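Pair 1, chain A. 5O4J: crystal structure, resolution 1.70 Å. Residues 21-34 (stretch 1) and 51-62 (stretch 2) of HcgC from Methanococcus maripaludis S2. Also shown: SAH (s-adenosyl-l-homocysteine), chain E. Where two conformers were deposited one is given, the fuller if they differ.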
# COMPACT_ATOMS: atom_id res chain seq x y z
N ILE A 21 2.43 12.37 19.53
CA ILE A 21 1.43 12.27 18.46
C ILE A 21 0.04 12.51 19.03
O ILE A 21 -0.78 13.21 18.42
CB ILE A 21 1.54 10.91 17.76
CG1 ILE A 21 2.98 10.62 17.35
CG2 ILE A 21 0.61 10.87 16.55
CD1 ILE A 21 3.20 9.27 16.70
N VAL A 22 -0.26 11.91 20.18
CA VAL A 22 -1.53 12.18 20.85
C VAL A 22 -1.69 13.68 21.05
O VAL A 22 -2.71 14.28 20.68
CB VAL A 22 -1.59 11.42 22.18
CG1 VAL A 22 -2.84 11.82 22.99
CG2 VAL A 22 -1.57 9.92 21.94
N SER A 23 -0.66 14.30 21.63
CA SER A 23 -0.71 15.73 21.92
C SER A 23 -1.02 16.54 20.67
O SER A 23 -1.88 17.43 20.69
CB SER A 23 0.63 16.17 22.53
OG SER A 23 0.63 17.55 22.84
N ASP A 24 -0.31 16.26 19.57
CA ASP A 24 -0.53 17.03 18.35
C ASP A 24 -1.97 16.88 17.85
O ASP A 24 -2.60 17.87 17.48
CB ASP A 24 0.46 16.60 17.27
CG ASP A 24 1.90 16.96 17.62
OD1 ASP A 24 2.11 17.81 18.51
OD2 ASP A 24 2.82 16.39 17.00
N VAL A 25 -2.51 15.66 17.90
CA VAL A 25 -3.88 15.44 17.43
C VAL A 25 -4.88 16.15 18.34
O VAL A 25 -5.79 16.83 17.86
CB VAL A 25 -4.19 13.94 17.33
CG1 VAL A 25 -5.69 13.72 17.09
CG2 VAL A 25 -3.36 13.31 16.21
N VAL A 26 -4.74 15.99 19.66
CA VAL A 26 -5.73 16.59 20.55
C VAL A 26 -5.64 18.11 20.47
O VAL A 26 -6.66 18.80 20.57
CB VAL A 26 -5.57 16.09 22.01
CG1 VAL A 26 -5.64 14.56 22.06
CG2 VAL A 26 -4.30 16.59 22.64
N GLU A 27 -4.45 18.66 20.25
CA GLU A 27 -4.32 20.11 20.08
C GLU A 27 -5.05 20.58 18.83
O GLU A 27 -5.75 21.61 18.86
CB GLU A 27 -2.84 20.50 20.02
CG GLU A 27 -2.60 22.00 19.85
CD GLU A 27 -1.12 22.36 19.79
OE1 GLU A 27 -0.74 23.37 20.41
OE2 GLU A 27 -0.35 21.64 19.13
N LYS A 28 -4.94 19.84 17.73
CA LYS A 28 -5.68 20.22 16.53
C LYS A 28 -7.19 20.21 16.77
O LYS A 28 -7.90 21.12 16.31
CB LYS A 28 -5.33 19.29 15.36
CG LYS A 28 -4.00 19.62 14.73
CD LYS A 28 -3.53 18.55 13.78
CE LYS A 28 -2.28 19.04 13.04
NZ LYS A 28 -1.76 18.09 12.04
N LYS A 29 -7.70 19.23 17.50
CA LYS A 29 -9.13 19.21 17.82
C LYS A 29 -9.51 20.39 18.70
O LYS A 29 -10.53 21.05 18.46
CB LYS A 29 -9.50 17.88 18.49
CG LYS A 29 -9.33 16.66 17.59
CD LYS A 29 -9.85 15.39 18.24
CE LYS A 29 -9.76 14.22 17.27
NZ LYS A 29 -10.38 12.98 17.82
N ALA A 30 -8.70 20.69 19.71
CA ALA A 30 -8.99 21.82 20.59
C ALA A 30 -8.98 23.13 19.81
O ALA A 30 -9.82 24.00 20.04
CB ALA A 30 -8.00 21.86 21.75
N ASN A 31 -8.00 23.29 18.91
CA ASN A 31 -7.93 24.52 18.13
C ASN A 31 -9.10 24.63 17.15
O ASN A 31 -9.57 25.74 16.88
CB ASN A 31 -6.59 24.59 17.41
CG ASN A 31 -5.47 25.03 18.34
OD1 ASN A 31 -5.72 25.71 19.34
ND2 ASN A 31 -4.24 24.65 18.01
N ALA A 32 -9.57 23.51 16.60
CA ALA A 32 -10.76 23.54 15.75
C ALA A 32 -11.97 24.06 16.53
O ALA A 32 -12.76 24.87 16.02
CB ALA A 32 -11.05 22.14 15.20
N ILE A 33 -12.14 23.59 17.76
CA ILE A 33 -13.23 24.07 18.61
C ILE A 33 -13.05 25.55 18.91
O ILE A 33 -13.99 26.35 18.80
CB ILE A 33 -13.31 23.22 19.89
CG1 ILE A 33 -13.86 21.84 19.55
CG2 ILE A 33 -14.17 23.91 20.96
CD1 ILE A 33 -13.63 20.79 20.62
N LYS A 34 -11.82 25.95 19.27
CA LYS A 34 -11.54 27.35 19.56
C LYS A 34 -11.97 28.24 18.41
O LYS A 34 -12.63 29.27 18.62
CB LYS A 34 -10.05 27.53 19.84
CG LYS A 34 -9.63 28.96 20.17
CD LYS A 34 -8.12 29.07 20.31
CE LYS A 34 -7.69 30.49 20.61
NZ LYS A 34 -6.20 30.61 20.67
N TYR A 51 -11.76 10.61 27.78
CA TYR A 51 -10.75 9.96 26.96
C TYR A 51 -11.10 10.15 25.48
O TYR A 51 -12.29 10.10 25.15
CB TYR A 51 -10.69 8.48 27.33
CG TYR A 51 -9.93 7.60 26.36
CD1 TYR A 51 -10.54 7.10 25.22
CD2 TYR A 51 -8.62 7.23 26.61
CE1 TYR A 51 -9.87 6.30 24.35
CE2 TYR A 51 -7.94 6.40 25.75
CZ TYR A 51 -8.56 5.94 24.61
OH TYR A 51 -7.87 5.11 23.74
N LEU A 52 -10.13 10.39 24.59
CA LEU A 52 -8.72 10.65 24.87
C LEU A 52 -8.41 12.15 24.74
O LEU A 52 -7.55 12.67 25.43
CB LEU A 52 -7.85 9.83 23.92
CG LEU A 52 -6.34 9.97 23.98
CD1 LEU A 52 -5.82 9.85 25.41
CD2 LEU A 52 -5.67 8.93 23.08
N SER A 53 -9.11 12.84 23.84
CA SER A 53 -8.88 14.27 23.65
C SER A 53 -9.68 15.14 24.60
O SER A 53 -9.40 16.34 24.71
CB SER A 53 -9.21 14.69 22.21
OG SER A 53 -9.71 13.63 21.42
N GLY A 54 -10.69 14.57 25.28
CA GLY A 54 -11.56 15.38 26.13
C GLY A 54 -10.81 16.14 27.21
O GLY A 54 -11.13 17.29 27.49
N SER A 55 -9.85 15.48 27.86
CA SER A 55 -9.12 16.11 28.95
C SER A 55 -8.50 17.44 28.52
O SER A 55 -8.67 18.47 29.19
CB SER A 55 -8.05 15.13 29.48
OG SER A 55 -7.29 15.73 30.51
N TYR A 56 -7.77 17.43 27.40
CA TYR A 56 -7.13 18.66 26.95
C TYR A 56 -8.14 19.65 26.38
O TYR A 56 -8.01 20.86 26.59
CB TYR A 56 -6.06 18.37 25.90
CG TYR A 56 -5.40 19.66 25.50
CD1 TYR A 56 -4.54 20.32 26.36
CD2 TYR A 56 -5.69 20.26 24.28
CE1 TYR A 56 -3.96 21.52 26.02
CE2 TYR A 56 -5.11 21.47 23.93
CZ TYR A 56 -4.24 22.09 24.80
OH TYR A 56 -3.66 23.30 24.46
N ILE A 57 -9.14 19.16 25.66
CA ILE A 57 -10.15 20.06 25.11
C ILE A 57 -10.83 20.82 26.24
O ILE A 57 -11.03 22.04 26.17
CB ILE A 57 -11.15 19.29 24.24
CG1 ILE A 57 -10.48 18.93 22.92
CG2 ILE A 57 -12.43 20.09 24.01
CD1 ILE A 57 -11.26 17.97 22.07
N ALA A 58 -11.20 20.11 27.31
CA ALA A 58 -11.79 20.78 28.46
C ALA A 58 -10.84 21.81 29.05
O ALA A 58 -11.25 22.92 29.40
CB ALA A 58 -12.18 19.74 29.52
N TYR A 59 -9.56 21.45 29.19
CA TYR A 59 -8.58 22.41 29.69
C TYR A 59 -8.52 23.65 28.79
O TYR A 59 -8.43 24.78 29.29
CB TYR A 59 -7.20 21.77 29.79
CG TYR A 59 -6.21 22.66 30.50
CD1 TYR A 59 -6.24 22.75 31.89
CD2 TYR A 59 -5.27 23.40 29.81
CE1 TYR A 59 -5.36 23.55 32.57
CE2 TYR A 59 -4.38 24.22 30.50
CZ TYR A 59 -4.43 24.29 31.88
OH TYR A 59 -3.56 25.09 32.58
N SER A 60 -8.56 23.45 27.47
CA SER A 60 -8.46 24.57 26.54
C SER A 60 -9.65 25.52 26.64
O SER A 60 -9.56 26.64 26.15
CB SER A 60 -8.34 24.06 25.10
OG SER A 60 -9.58 23.60 24.58
N LEU A 61 -10.75 25.08 27.25
CA LEU A 61 -11.92 25.94 27.39
C LEU A 61 -11.84 26.87 28.59
O LEU A 61 -12.64 27.81 28.69
CB LEU A 61 -13.18 25.08 27.54
CG LEU A 61 -13.54 24.18 26.35
CD1 LEU A 61 -14.67 23.27 26.77
CD2 LEU A 61 -13.91 25.00 25.12
N LEU A 62 -10.89 26.65 29.50
CA LEU A 62 -10.84 27.42 30.74
C LEU A 62 -10.69 28.91 30.50
O LEU A 62 -11.17 29.72 31.30
CB LEU A 62 -9.70 26.91 31.62
CG LEU A 62 -9.93 25.52 32.22
CD1 LEU A 62 -8.64 24.98 32.78
CD2 LEU A 62 -11.00 25.60 33.30
N SAH E . -13.68 10.72 20.17
CA SAH E . -12.73 10.56 21.32
CB SAH E . -12.84 9.14 21.87
CG SAH E . -14.08 8.97 22.75
SD SAH E . -14.13 7.37 23.51
C SAH E . -11.31 10.81 20.91
O SAH E . -10.41 10.69 21.77
OXT SAH E . -11.10 11.12 19.73
C5' SAH E . -15.59 7.50 24.50
C4' SAH E . -15.37 8.27 25.80
O4' SAH E . -16.64 8.74 26.27
C3' SAH E . -14.83 7.37 26.90
O3' SAH E . -14.05 8.12 27.84
C2' SAH E . -16.10 6.84 27.51
O2' SAH E . -15.95 6.32 28.83
C1' SAH E . -16.99 8.06 27.48
N9 SAH E . -18.43 7.76 27.40
C8 SAH E . -19.01 6.78 26.67
N7 SAH E . -20.36 6.84 26.82
C5 SAH E . -20.62 7.88 27.64
C6 SAH E . -21.83 8.50 28.21
N6 SAH E . -23.06 8.01 27.92
N1 SAH E . -21.67 9.57 29.02
C2 SAH E . -20.46 10.07 29.32
N3 SAH E . -19.32 9.56 28.84
C4 SAH E . -19.35 8.48 28.02
O HOH W 1 -11.03 24.46 22.44

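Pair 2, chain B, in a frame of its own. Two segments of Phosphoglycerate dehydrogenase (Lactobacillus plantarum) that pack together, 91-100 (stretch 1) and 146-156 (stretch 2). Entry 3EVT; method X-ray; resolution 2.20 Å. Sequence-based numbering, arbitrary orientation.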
# COMPACT_ATOMS: atom_id res chain seq x y z
N SER B 91 -3.01 -18.44 -5.22
CA SER B 91 -4.23 -17.77 -4.77
C SER B 91 -4.14 -16.26 -4.61
O SER B 91 -3.06 -15.66 -4.65
CB SER B 91 -4.81 -18.40 -3.51
OG SER B 91 -3.83 -18.51 -2.53
N GLY B 92 -5.31 -15.62 -4.47
CA GLY B 92 -5.37 -14.19 -4.15
C GLY B 92 -5.23 -13.20 -5.28
O GLY B 92 -5.24 -11.97 -5.05
N ILE B 93 -5.09 -13.70 -6.51
CA ILE B 93 -4.76 -12.81 -7.64
C ILE B 93 -5.85 -11.77 -7.94
O ILE B 93 -5.57 -10.55 -7.98
CB ILE B 93 -4.43 -13.55 -8.93
CG1 ILE B 93 -3.22 -14.49 -8.70
CG2 ILE B 93 -4.15 -12.49 -10.03
CD1 ILE B 93 -2.88 -15.38 -9.91
N HIS B 94 -7.07 -12.25 -8.13
CA HIS B 94 -8.21 -11.37 -8.37
C HIS B 94 -8.42 -10.47 -7.17
O HIS B 94 -8.53 -9.29 -7.31
CB HIS B 94 -9.53 -12.14 -8.60
CG HIS B 94 -9.76 -12.57 -10.02
ND1 HIS B 94 -9.71 -13.91 -10.42
CD2 HIS B 94 -10.04 -11.86 -11.14
CE1 HIS B 94 -9.95 -13.99 -11.72
NE2 HIS B 94 -10.14 -12.76 -12.18
N ALA B 95 -8.51 -11.06 -5.99
CA ALA B 95 -8.68 -10.27 -4.76
C ALA B 95 -7.59 -9.21 -4.55
O ALA B 95 -7.90 -8.13 -4.14
CB ALA B 95 -8.78 -11.17 -3.54
N ASP B 96 -6.32 -9.52 -4.82
CA ASP B 96 -5.24 -8.51 -4.86
C ASP B 96 -5.49 -7.32 -5.79
O ASP B 96 -5.27 -6.18 -5.39
CB ASP B 96 -3.89 -9.14 -5.25
CG ASP B 96 -2.94 -9.36 -4.03
OD1 ASP B 96 -3.39 -9.98 -3.01
OD2 ASP B 96 -1.74 -8.92 -4.10
N ALA B 97 -5.91 -7.57 -7.04
CA ALA B 97 -6.19 -6.46 -7.95
C ALA B 97 -7.30 -5.55 -7.47
O ALA B 97 -7.18 -4.35 -7.53
CB ALA B 97 -6.50 -6.95 -9.40
N ILE B 98 -8.41 -6.13 -7.02
CA ILE B 98 -9.53 -5.36 -6.53
C ILE B 98 -9.12 -4.55 -5.29
O ILE B 98 -9.52 -3.41 -5.11
CB ILE B 98 -10.67 -6.29 -6.13
CG1 ILE B 98 -11.22 -7.02 -7.35
CG2 ILE B 98 -11.71 -5.54 -5.33
CD1 ILE B 98 -12.14 -8.32 -6.95
N SER B 99 -8.30 -5.12 -4.44
CA SER B 99 -7.83 -4.35 -3.31
C SER B 99 -7.00 -3.14 -3.74
O SER B 99 -7.14 -2.03 -3.16
CB SER B 99 -6.99 -5.23 -2.41
OG SER B 99 -7.85 -6.12 -1.76
N GLU B 100 -6.10 -3.35 -4.70
CA GLU B 100 -5.33 -2.23 -5.28
C GLU B 100 -6.21 -1.11 -5.85
O GLU B 100 -5.93 0.07 -5.67
CB GLU B 100 -4.36 -2.75 -6.37
CG GLU B 100 -3.16 -3.55 -5.79
CD GLU B 100 -2.04 -3.67 -6.80
OE1 GLU B 100 -2.06 -2.85 -7.78
OE2 GLU B 100 -1.14 -4.54 -6.60
N GLY B 146 -15.13 -11.76 3.34
CA GLY B 146 -14.66 -12.87 2.50
C GLY B 146 -13.22 -12.62 2.02
O GLY B 146 -12.51 -11.75 2.55
N GLN B 147 -12.80 -13.37 1.00
CA GLN B 147 -11.41 -13.32 0.54
C GLN B 147 -11.02 -11.90 0.13
O GLN B 147 -9.93 -11.42 0.47
CB GLN B 147 -11.26 -14.24 -0.67
CG GLN B 147 -9.82 -14.56 -1.10
CD GLN B 147 -9.72 -14.85 -2.61
OE1 GLN B 147 -10.73 -15.11 -3.28
NE2 GLN B 147 -8.51 -14.78 -3.16
N ILE B 148 -11.88 -11.23 -0.62
CA ILE B 148 -11.63 -9.84 -1.03
C ILE B 148 -11.47 -8.87 0.15
O ILE B 148 -10.46 -8.16 0.25
CB ILE B 148 -12.72 -9.33 -2.01
CG1 ILE B 148 -12.54 -10.01 -3.39
CG2 ILE B 148 -12.69 -7.80 -2.15
CD1 ILE B 148 -13.81 -10.00 -4.19
N GLY B 149 -12.44 -8.88 1.08
CA GLY B 149 -12.41 -8.03 2.26
C GLY B 149 -11.10 -8.23 3.01
O GLY B 149 -10.49 -7.27 3.52
N GLN B 150 -10.64 -9.48 3.06
CA GLN B 150 -9.47 -9.83 3.85
C GLN B 150 -8.17 -9.39 3.19
O GLN B 150 -7.20 -9.00 3.87
CB GLN B 150 -9.43 -11.35 4.03
CG GLN B 150 -10.49 -11.90 5.01
CD GLN B 150 -10.49 -13.42 5.04
OE1 GLN B 150 -9.44 -14.04 4.99
NE2 GLN B 150 -11.68 -14.01 5.09
N SER B 151 -8.13 -9.46 1.85
CA SER B 151 -6.93 -9.01 1.15
C SER B 151 -6.86 -7.48 1.15
O SER B 151 -5.80 -6.92 1.31
CB SER B 151 -6.78 -9.64 -0.23
OG SER B 151 -7.50 -8.92 -1.21
N LEU B 152 -8.01 -6.80 1.05
CA LEU B 152 -8.04 -5.35 1.24
C LEU B 152 -7.57 -4.96 2.65
O LEU B 152 -6.70 -4.09 2.81
CB LEU B 152 -9.41 -4.75 0.94
CG LEU B 152 -9.52 -3.23 1.22
CD1 LEU B 152 -8.42 -2.41 0.49
CD2 LEU B 152 -10.94 -2.68 0.89
N ALA B 153 -8.16 -5.60 3.68
CA ALA B 153 -7.71 -5.48 5.07
C ALA B 153 -6.20 -5.64 5.29
O ALA B 153 -5.57 -4.86 6.05
CB ALA B 153 -8.45 -6.47 5.96
N ALA B 154 -5.61 -6.68 4.69
CA ALA B 154 -4.18 -6.92 4.84
C ALA B 154 -3.40 -5.72 4.30
O ALA B 154 -2.46 -5.25 4.94
CB ALA B 154 -3.74 -8.22 4.11
N LYS B 155 -3.77 -5.22 3.12
CA LYS B 155 -2.96 -4.12 2.54
C LYS B 155 -3.13 -2.81 3.31
O LYS B 155 -2.16 -2.11 3.58
CB LYS B 155 -3.29 -3.90 1.08
CG LYS B 155 -2.92 -5.03 0.17
CD LYS B 155 -3.45 -4.75 -1.24
CE LYS B 155 -3.47 -6.04 -2.01
NZ LYS B 155 -2.08 -6.47 -2.21
N ALA B 156 -4.37 -2.50 3.69
CA ALA B 156 -4.70 -1.28 4.37
C ALA B 156 -3.97 -1.28 5.72
O ALA B 156 -3.37 -0.30 6.13
CB ALA B 156 -6.23 -1.23 4.58
O HOH W 2 -8.30 -13.98 -5.65
O HOH W 3 -0.47 -5.02 -4.19

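Two helices that cross at close range must fill the space between them, and one backbone arrangement can be filled in chemically different ways. Pair 1, from HcgC, and pair 2, from a phosphoglycerate dehydrogenase, illustrate the principle. Fourteen central residues superpose with an RMSD of 0.6 Å. The helix axes cross at -41° in pair 1 and -55° in pair 2, with closest approaches of 9.0 and 8.5 Å, and the buried surfaces are nearly equal, 508 and 493 Å². The register is also shared: the CA atoms of Val A26 and Ser A53 lie 5.0 Å apart, those of the matching Ala B95 and Ile B148 4.8 Å; one turn on, the CA atoms of Ala A30 and Ile A57 are 5.0 Å apart, those of Ser B99 and Leu B152 4.7 Å.

At the first of these crossing points the larger residue changes sides. In pair 1 the valine stands on the first helix, and Val A26 CG1 reaches Ser A53 CB at 3.6 Å. In pair 2 the first helix offers only a methyl group, and the bulk comes from the second, with Ala B95 CB 3.9 Å from Ile B148 CG1.

The next inward position, Lys A29 matched to Ile B98, shows how the same direction can serve different ends. The aliphatic part of Lys A29 packs on the second stretch, its CB 4.0 Å from Ile A57 CD1, while its NZ lies 2.8 Å from OXT of the bound S-adenosyl-L-homocysteine. The ligand's O accepts a hydrogen bond from Leu A52 N (2.8 Å), so this end of the contact also borders a binding site. Ile B98 stays apolar, its CD1 meeting Ile B148 CD1 at 3.6 Å.

A clear contrast appears at Ala A30 and Ser B99. The small alanine leaves space for large neighbours: Ala A30 CB lies 3.6 Å from Tyr A56 CE2 and 4.0 Å from Ile A57 CG1. Ser B99 instead sits as a knob among Ile B148, Ser B151, Leu B152 and Lys B155. At the position of Tyr A56, pair 2 has Ser B151, and the two hydroxyls, Ser B99 OG and Ser B151 OG, share a hydrogen bond of 2.9 Å. The same pair of positions thus makes an apolar contact in pair 1 and a polar one in pair 2.

Farther along, Ser A60 matches Lys B155. Ser A60 OG donates to Ile A57 O at 2.7 Å, within its own stretch, and a water donates to both Ser A60 OG and Ala A30 O, each at 2.7 Å, linking the two stretches. Lys B155 spans the gap directly: its CE lies 3.6 Å from Ser B99 CB, and its NZ forms a salt bridge with Asp B96 OD2 at 3.1 Å, whose hydrogen bond is weak. Pair 1 has no direct hydrogen bond between its stretches. Backbone geometry sets the distances to be spanned, but leaves the chemistry of the filling open.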